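Disulfide bond protein A (Staphylococcus aureus, PDB 3BCI) probably acts as a thiol:disulfide oxidoreductase of the DsbA type, using a redox-active cysteine pair to form disulfide bonds in proteins. Local coordinates at residues K12-V17 / E48-N53; Y18-C23 / K59-G64. One frame throughout, in Å; residues are numbered along the deposited sequence. Where two conformers were deposited one is given.

Contact 1 pairs two parallel strands, and contact 2 ties the loop that follows the first of them to the start of helix 61-74; their centres lie about 17 Å apart. Both draw on strand 14-19, and strand 48-53 leads on to helix 61-74, so their segments alternate along the chain. The two meet where the strand pairing ends: G19 N lies 3.0 Å from V52 O, a probable hydrogen bond, and N53 ND2 packs 3.3 Å from Y21 CD2. C23, which with C26 forms the redox-active pair, ends the loop of contact 2, while the F51 side chain of contact 1 lies near the cysteine pair without touching it.

Contact 1: K12-V17 / E48-N53; sequences KPLVVV and EYQFVN
V17 sets CG1 anti to the backbone N (chi1 169°), where it meets F51 CD1, and CG2 beside that N, where it meets the ring of Y49. Y49 CG is likewise anti to its N (chi1 168°), and V17 CG2 comes to the ring's edge, in its plane, 3.9 Å from Y49 CE1. With V15, these three side chains lie on one face of the sheet, covered by helices 24-42 and 79-88; Y49 OH bonds to Q83 of the latter. On the other face V16 CG1 packs 3.7 Å from V52 CG2, and V16 and Q50 lie side by side, pointing the same way. L14 CD1 reaches E48 CB there, the two side chains crossing at about a right angle. I141 of helix 130-144 covers Q50 and V52.

Five backbone hydrogen bonds join the strands: E48 N to P13 O, V15 N to E48 O (2.7 Å), Q50 N to V15 O, V17 N to Q50 O and V52 N to V17 O. Four carbonyls of this set also receive a CA-H...O contact, the shortest from V16 CA to Q50 O at 3.3 Å. At the exposed end the bent chains of K12 and E48 touch through K12 CE and E48 CD, 3.8 Å apart. Their charges stay beyond salt-bridge range, K12 NZ being 4.5 Å from E48 OE2, and a water links K12 NZ to E48 OE1 by weak bonds; K12 NZ also has a weak bond to H45 O.

The strands run 17° from parallel, with helix 24-42 connecting them: the beta-alpha-beta unit that opens the thioredoxin fold, with 14-19 inside the sheet and 48-53 at its edge.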
ATOM      1  N   LYS A  12       3.071 -16.947 -10.547  1.00 52.66           N
ATOM      2  CA  LYS A  12       4.004 -15.868 -10.823  1.00 44.82           C
ATOM      3  C   LYS A  12       4.623 -15.325  -9.542  1.00 32.18           C
ATOM      4  O   LYS A  12       4.072 -15.495  -8.458  1.00 31.18           O
ATOM      5  CB  LYS A  12       3.292 -14.750 -11.576  1.00 49.25           C
ATOM      6  CG  LYS A  12       1.952 -14.360 -10.999  1.00 49.82           C
ATOM      7  CD  LYS A  12       0.957 -14.221 -12.127  1.00 54.21           C
ATOM      8  CE  LYS A  12      -0.038 -13.115 -11.864  1.00 53.12           C
ATOM      9  NZ  LYS A  12      -1.029 -13.030 -12.970  1.00 56.88           N
ATOM     10  N   PRO A  13       5.784 -14.672  -9.655  1.00 31.94           N
ATOM     11  CA  PRO A  13       6.473 -14.103  -8.497  1.00 30.13           C
ATOM     12  C   PRO A  13       5.530 -13.257  -7.628  1.00 27.76           C
ATOM     13  O   PRO A  13       4.659 -12.553  -8.135  1.00 25.22           O
ATOM     14  CB  PRO A  13       7.560 -13.242  -9.138  1.00 28.63           C
ATOM     15  CG  PRO A  13       7.888 -13.995 -10.405  1.00 31.59           C
ATOM     16  CD  PRO A  13       6.528 -14.411 -10.904  1.00 28.92           C
ATOM     17  N   LEU A  14       5.693 -13.341  -6.315  1.00 23.17           N
ATOM     18  CA  LEU A  14       4.897 -12.517  -5.416  1.00 25.79           C
ATOM     19  C   LEU A  14       5.833 -11.467  -4.812  1.00 27.22           C
ATOM     20  O   LEU A  14       6.806 -11.807  -4.136  1.00 24.25           O
ATOM     21  CB  LEU A  14       4.293 -13.347  -4.290  1.00 26.23           C
ATOM     22  CG  LEU A  14       3.832 -12.528  -3.075  1.00 30.80           C
ATOM     23  CD1 LEU A  14       2.560 -11.743  -3.394  1.00 29.25           C
ATOM     24  CD2 LEU A  14       3.595 -13.467  -1.910  1.00 40.69           C
ATOM     25  N   VAL A  15       5.548 -10.196  -5.067  1.00 21.36           N
ATOM     26  CA  VAL A  15       6.370  -9.120  -4.522  1.00 22.62           C
ATOM     27  C   VAL A  15       5.630  -8.487  -3.346  1.00 26.84           C
ATOM     28  O   VAL A  15       4.517  -7.977  -3.499  1.00 24.56           O
ATOM     29  CB  VAL A  15       6.652  -8.037  -5.586  1.00 25.90           C
ATOM     30  CG1 VAL A  15       7.478  -6.909  -4.976  1.00 16.26           C
ATOM     31  CG2 VAL A  15       7.381  -8.658  -6.782  1.00 23.95           C
ATOM     32  N   VAL A  16       6.248  -8.529  -2.168  1.00 22.65           N
ATOM     33  CA  VAL A  16       5.637  -7.966  -0.970  1.00 19.81           C
ATOM     34  C   VAL A  16       6.466  -6.808  -0.431  1.00 23.02           C
ATOM     35  O   VAL A  16       7.683  -6.925  -0.252  1.00 24.32           O
ATOM     36  CB  VAL A  16       5.511  -9.015   0.158  1.00 24.24           C
ATOM     37  CG1 VAL A  16       4.815  -8.390   1.369  1.00 25.47           C
ATOM     38  CG2 VAL A  16       4.743 -10.233  -0.334  1.00 28.10           C
ATOM     39  N   VAL A  17       5.799  -5.688  -0.181  1.00 22.02           N
ATOM     40  CA  VAL A  17       6.460  -4.513   0.369  1.00 21.67           C
ATOM     41  C   VAL A  17       5.784  -4.210   1.700  1.00 23.54           C
ATOM     42  O   VAL A  17       4.560  -4.083   1.766  1.00 22.05           O
ATOM     43  CB  VAL A  17       6.330  -3.279  -0.562  1.00 25.05           C
ATOM     44  CG1 VAL A  17       6.806  -2.006   0.165  1.00 22.90           C
ATOM     45  CG2 VAL A  17       7.170  -3.489  -1.817  1.00 21.89           C
ATOM     46  N   GLU A  48       2.537 -10.639  -8.723  1.00 27.18           N
ATOM     47  CA  GLU A  48       1.446 -10.265  -7.837  1.00 28.83           C
ATOM     48  C   GLU A  48       2.126  -9.291  -6.882  1.00 30.63           C
ATOM     49  O   GLU A  48       3.219  -9.572  -6.383  1.00 25.92           O
ATOM     50  CB  GLU A  48       0.935 -11.474  -7.055  1.00 31.95           C
ATOM     51  CG  GLU A  48       0.339 -12.566  -7.924  1.00 56.74           C
ATOM     52  CD  GLU A  48      -1.080 -12.259  -8.357  1.00 62.17           C
ATOM     53  OE1 GLU A  48      -1.406 -11.068  -8.557  1.00 69.87           O
ATOM     54  OE2 GLU A  48      -1.870 -13.215  -8.509  1.00 71.04           O
ATOM     55  N   TYR A  49       1.506  -8.137  -6.658  1.00 27.10           N
ATOM     56  CA  TYR A  49       2.062  -7.142  -5.750  1.00 26.42           C
ATOM     57  C   TYR A  49       1.183  -7.062  -4.515  1.00 28.33           C
ATOM     58  O   TYR A  49      -0.047  -7.068  -4.619  1.00 24.03           O
ATOM     59  CB  TYR A  49       2.122  -5.765  -6.423  1.00 24.00           C
ATOM     60  CG  TYR A  49       2.423  -4.629  -5.469  1.00 23.41           C
ATOM     61  CD1 TYR A  49       3.657  -4.535  -4.816  1.00 27.51           C
ATOM     62  CD2 TYR A  49       1.461  -3.656  -5.196  1.00 22.26           C
ATOM     63  CE1 TYR A  49       3.919  -3.492  -3.913  1.00 24.57           C
ATOM     64  CE2 TYR A  49       1.711  -2.621  -4.301  1.00 25.24           C
ATOM     65  CZ  TYR A  49       2.937  -2.542  -3.665  1.00 25.88           C
ATOM     66  OH  TYR A  49       3.175  -1.504  -2.793  1.00 29.04           O
ATOM     67  N   GLN A  50       1.816  -7.009  -3.348  1.00 21.63           N
ATOM     68  CA  GLN A  50       1.086  -6.902  -2.093  1.00 26.83           C
ATOM     69  C   GLN A  50       1.770  -5.908  -1.176  1.00 24.16           C
ATOM     70  O   GLN A  50       2.978  -5.982  -0.951  1.00 22.53           O
ATOM     71  CB  GLN A  50       0.991  -8.261  -1.384  1.00 21.67           C
ATOM     72  CG  GLN A  50       0.405  -8.164   0.030  1.00 19.99           C
ATOM     73  CD  GLN A  50       0.174  -9.520   0.684  1.00 27.70           C
ATOM     74  OE1 GLN A  50       0.807 -10.515   0.327  1.00 28.63           O
ATOM     75  NE2 GLN A  50      -0.728  -9.558   1.661  1.00 23.84           N
ATOM     76  N   PHE A  51       0.989  -4.967  -0.663  1.00 22.96           N
ATOM     77  CA  PHE A  51       1.502  -3.963   0.259  1.00 25.55           C
ATOM     78  C   PHE A  51       0.957  -4.337   1.629  1.00 19.97           C
ATOM     79  O   PHE A  51      -0.260  -4.472   1.800  1.00 25.79           O
ATOM     80  CB  PHE A  51       1.010  -2.568  -0.142  1.00 24.31           C
ATOM     81  CG  PHE A  51       1.493  -1.465   0.767  1.00 25.80           C
ATOM     82  CD1 PHE A  51       2.838  -1.121   0.809  1.00 26.27           C
ATOM     83  CD2 PHE A  51       0.600  -0.779   1.589  1.00 23.98           C
ATOM     84  CE1 PHE A  51       3.291  -0.108   1.658  1.00 34.02           C
ATOM     85  CE2 PHE A  51       1.040   0.233   2.440  1.00 30.52           C
ATOM     86  CZ  PHE A  51       2.388   0.567   2.475  1.00 32.93           C
ATOM     87  N   VAL A  52       1.849  -4.547   2.591  1.00 18.32           N
ATOM     88  CA  VAL A  52       1.428  -4.902   3.944  1.00 22.58           C
ATOM     89  C   VAL A  52       1.730  -3.699   4.824  1.00 23.34           C
ATOM     90  O   VAL A  52       2.892  -3.365   5.051  1.00 20.61           O
ATOM     91  CB  VAL A  52       2.190  -6.137   4.479  1.00 29.13           C
ATOM     92  CG1 VAL A  52       1.698  -6.482   5.879  1.00 23.72           C
ATOM     93  CG2 VAL A  52       1.986  -7.324   3.544  1.00 22.30           C
ATOM     94  N   ASN A  53       0.673  -3.060   5.313  1.00 24.70           N
ATOM     95  CA  ASN A  53       0.781  -1.856   6.133  1.00 26.10           C
ATOM     96  C   ASN A  53       0.850  -2.166   7.625  1.00 29.95           C
ATOM     97  O   ASN A  53      -0.122  -2.641   8.209  1.00 23.69           O
ATOM     98  CB  ASN A  53      -0.431  -0.968   5.859  1.00 24.01           C
ATOM     99  CG  ASN A  53      -0.235   0.454   6.323  1.00 20.92           C
ATOM    100  OD1 ASN A  53       0.373   0.707   7.366  1.00 23.09           O
ATOM    101  ND2 ASN A  53      -0.771   1.401   5.555  1.00 19.09           N
TER
HETATM  102  O   HOH W   1      -1.863 -10.127 -11.735  1.00 53.32           O

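Contact 2: Y18-C23 / K59-G64; sequences YGDYKC and KDSIVG
Three side chains of the loop, D20, Y21 and K22, meet D60, S61 and G64, at and near the N-terminal end of helix 61-74, in a buried, mostly polar contact. Its charged part is the salt bridge from K22 NZ to D60 OD1 (2.8 Å), which uses the syn lone pair of the carboxylate. A bend at chi3 (71°) places K22 CE 3.5 Å from D60 OD2, and the two side chains cross at about a right angle. With the carbonyls of L57, E93 and K95, four acceptors lie round the three N-H of K22 NZ, so at least one hydrogen must be shared; together they would be expected to stabilise the buried ammonium. D60 is anchored by L98 N, which donates to OD2.

Among the hydrogen bonds outside the salt bridge, S61 OG donates to the syn lone pair of D20 OD2 over 3.0 Å, and the same oxygen accepts from F56 N. D20 OD1 takes the backbone N of K22 at 2.8 Å, on its anti side and 31° out of the carboxylate plane, closing an Asx turn. A water donates to D20 OD1 and to S61 O, linking these residues beside their direct bond. Both carboxylate oxygens of D20 thus have two donors each, which fixes the rotation of the group.

The remaining touches are carbon to oxygen: K22 CD lies 3.2 Å from S61 OG, and Y21 CE2 4.2 Å from G64 O. The Y21 ring also meets those of F51 and F87, and Y21 OH bonds to S68 and Q83.

D20 to C23 form a type I beta turn closed by C23 N to D20 O. This is the thioredoxin-type active-site loop, placing C23, first cysteine of the CxxC pair that can form the C23-C26 disulfide, at the N-cap of helix 24-42; here it is tied to helix 61-74.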
ATOM      1  N   TYR A  18       6.588  -4.131   2.755  1.00 22.25           N
ATOM      2  CA  TYR A  18       6.095  -3.832   4.097  1.00 22.98           C
ATOM      3  C   TYR A  18       6.337  -2.360   4.375  1.00 24.45           C
ATOM      4  O   TYR A  18       7.426  -1.850   4.115  1.00 26.72           O
ATOM      5  CB  TYR A  18       6.840  -4.678   5.132  1.00 21.35           C
ATOM      6  CG  TYR A  18       6.496  -6.147   5.090  1.00 27.89           C
ATOM      7  CD1 TYR A  18       5.397  -6.646   5.790  1.00 24.06           C
ATOM      8  CD2 TYR A  18       7.284  -7.045   4.369  1.00 23.45           C
ATOM      9  CE1 TYR A  18       5.096  -8.003   5.783  1.00 26.40           C
ATOM     10  CE2 TYR A  18       6.992  -8.405   4.350  1.00 31.34           C
ATOM     11  CZ  TYR A  18       5.900  -8.879   5.062  1.00 27.90           C
ATOM     12  OH  TYR A  18       5.633 -10.226   5.084  1.00 28.06           O
ATOM     13  N   GLY A  19       5.328  -1.673   4.897  1.00 24.83           N
ATOM     14  CA  GLY A  19       5.496  -0.264   5.189  1.00 25.98           C
ATOM     15  C   GLY A  19       4.340   0.395   5.914  1.00 22.17           C
ATOM     16  O   GLY A  19       3.552  -0.257   6.596  1.00 28.77           O
ATOM     17  N   ASP A  20       4.249   1.708   5.756  1.00 25.15           N
ATOM     18  CA  ASP A  20       3.207   2.511   6.387  1.00 23.45           C
ATOM     19  C   ASP A  20       3.141   3.799   5.575  1.00 25.92           C
ATOM     20  O   ASP A  20       4.178   4.346   5.205  1.00 23.39           O
ATOM     21  CB  ASP A  20       3.598   2.821   7.841  1.00 24.49           C
ATOM     22  CG  ASP A  20       2.481   3.499   8.622  1.00 27.28           C
ATOM     23  OD1 ASP A  20       1.838   4.416   8.074  1.00 28.98           O
ATOM     24  OD2 ASP A  20       2.253   3.119   9.789  1.00 30.62           O
ATOM     25  N   TYR A  21       1.933   4.282   5.290  1.00 23.69           N
ATOM     26  CA  TYR A  21       1.781   5.504   4.511  1.00 24.87           C
ATOM     27  C   TYR A  21       2.387   6.725   5.201  1.00 25.27           C
ATOM     28  O   TYR A  21       2.666   7.729   4.552  1.00 22.65           O
ATOM     29  CB  TYR A  21       0.298   5.766   4.209  1.00 22.51           C
ATOM     30  CG  TYR A  21      -0.273   4.866   3.142  1.00 25.74           C
ATOM     31  CD1 TYR A  21       0.200   4.930   1.834  1.00 25.82           C
ATOM     32  CD2 TYR A  21      -1.270   3.936   3.441  1.00 23.76           C
ATOM     33  CE1 TYR A  21      -0.298   4.089   0.848  1.00 31.07           C
ATOM     34  CE2 TYR A  21      -1.775   3.086   2.455  1.00 22.37           C
ATOM     35  CZ  TYR A  21      -1.281   3.171   1.164  1.00 28.85           C
ATOM     36  OH  TYR A  21      -1.760   2.336   0.182  1.00 26.06           O
ATOM     37  N   LYS A  22       2.598   6.635   6.510  1.00 26.17           N
ATOM     38  CA  LYS A  22       3.166   7.747   7.273  1.00 29.98           C
ATOM     39  C   LYS A  22       4.682   7.661   7.378  1.00 34.41           C
ATOM     40  O   LYS A  22       5.327   8.559   7.923  1.00 35.71           O
ATOM     41  CB  LYS A  22       2.586   7.760   8.689  1.00 28.77           C
ATOM     42  CG  LYS A  22       1.083   7.978   8.744  1.00 30.32           C
ATOM     43  CD  LYS A  22       0.587   8.199  10.171  1.00 31.31           C
ATOM     44  CE  LYS A  22       1.010   9.559  10.713  1.00 32.37           C
ATOM     45  NZ  LYS A  22       0.597   9.723  12.139  1.00 33.64           N
ATOM     46  N   CYS A  23       5.236   6.586   6.839  0.80 31.36           N
ATOM     47  CA  CYS A  23       6.673   6.388   6.875  0.80 31.86           C
ATOM     48  C   CYS A  23       7.414   7.097   5.749  0.80 31.00           C
ATOM     49  O   CYS A  23       7.176   6.849   4.563  0.80 31.72           O
ATOM     50  CB  CYS A  23       6.985   4.897   6.860  0.80 27.59           C
ATOM     51  SG  CYS A  23       8.717   4.507   6.760  0.80 41.78           S
ATOM     52  N   LYS A  59      -2.441   6.643  15.493  1.00 34.82           N
ATOM     53  CA  LYS A  59      -3.797   6.111  15.431  1.00 36.78           C
ATOM     54  C   LYS A  59      -4.465   6.308  14.077  1.00 30.39           C
ATOM     55  O   LYS A  59      -5.439   5.632  13.767  1.00 34.20           O
ATOM     56  CB  LYS A  59      -4.663   6.737  16.531  1.00 40.53           C
ATOM     57  CG  LYS A  59      -4.647   8.249  16.537  1.00 54.13           C
ATOM     58  CD  LYS A  59      -5.469   8.841  17.683  1.00 67.74           C
ATOM     59  CE  LYS A  59      -6.965   8.891  17.378  1.00 73.72           C
ATOM     60  NZ  LYS A  59      -7.667   7.593  17.577  1.00 83.73           N
ATOM     61  N   ASP A  60      -3.942   7.224  13.269  1.00 31.83           N
ATOM     62  CA  ASP A  60      -4.515   7.471  11.955  1.00 31.17           C
ATOM     63  C   ASP A  60      -3.923   6.547  10.887  1.00 34.25           C
ATOM     64  O   ASP A  60      -4.450   6.458   9.780  1.00 29.97           O
ATOM     65  CB  ASP A  60      -4.316   8.938  11.561  1.00 32.87           C
ATOM     66  CG  ASP A  60      -2.858   9.349  11.536  1.00 36.87           C
ATOM     67  OD1 ASP A  60      -2.128   9.049  12.509  1.00 32.96           O
ATOM     68  OD2 ASP A  60      -2.444   9.986  10.546  1.00 32.17           O
ATOM     69  N   SER A  61      -2.833   5.859  11.223  1.00 28.28           N
ATOM     70  CA  SER A  61      -2.187   4.940  10.286  1.00 31.64           C
ATOM     71  C   SER A  61      -3.142   3.846   9.837  1.00 25.56           C
ATOM     72  O   SER A  61      -3.241   3.545   8.651  1.00 27.56           O
ATOM     73  CB  SER A  61      -0.956   4.280  10.923  1.00 29.29           C
ATOM     74  OG  SER A  61       0.197   5.095  10.802  1.00 44.87           O
ATOM     75  N   ILE A  62      -3.845   3.256  10.796  1.00 24.26           N
ATOM     76  CA  ILE A  62      -4.785   2.179  10.513  1.00 23.83           C
ATOM     77  C   ILE A  62      -5.965   2.668   9.677  1.00 28.86           C
ATOM     78  O   ILE A  62      -6.525   1.911   8.881  1.00 24.59           O
ATOM     79  CB  ILE A  62      -5.309   1.547  11.833  1.00 29.19           C
ATOM     80  CG1 ILE A  62      -6.025   0.228  11.542  1.00 30.92           C
ATOM     81  CG2 ILE A  62      -6.251   2.518  12.542  1.00 31.51           C
ATOM     82  CD1 ILE A  62      -5.103  -0.866  11.005  1.00 30.14           C
ATOM     83  N   VAL A  63      -6.344   3.930   9.858  1.00 27.55           N
ATOM     84  CA  VAL A  63      -7.460   4.487   9.105  1.00 28.39           C
ATOM     85  C   VAL A  63      -7.044   4.586   7.643  1.00 26.62           C
ATOM     86  O   VAL A  63      -7.810   4.238   6.743  1.00 26.06           O
ATOM     87  CB  VAL A  63      -7.863   5.893   9.620  1.00 31.28           C
ATOM     88  CG1 VAL A  63      -9.035   6.422   8.810  1.00 25.12           C
ATOM     89  CG2 VAL A  63      -8.249   5.823  11.096  1.00 29.38           C
ATOM     90  N   GLY A  64      -5.824   5.063   7.415  1.00 25.06           N
ATOM     91  CA  GLY A  64      -5.319   5.179   6.061  1.00 21.56           C
ATOM     92  C   GLY A  64      -5.233   3.800   5.429  1.00 22.52           C
ATOM     93  O   GLY A  64      -5.529   3.629   4.242  1.00 23.74           O
TER
HETATM   94  O   HOH W   2      -0.903   4.012   7.040  1.00 25.98           O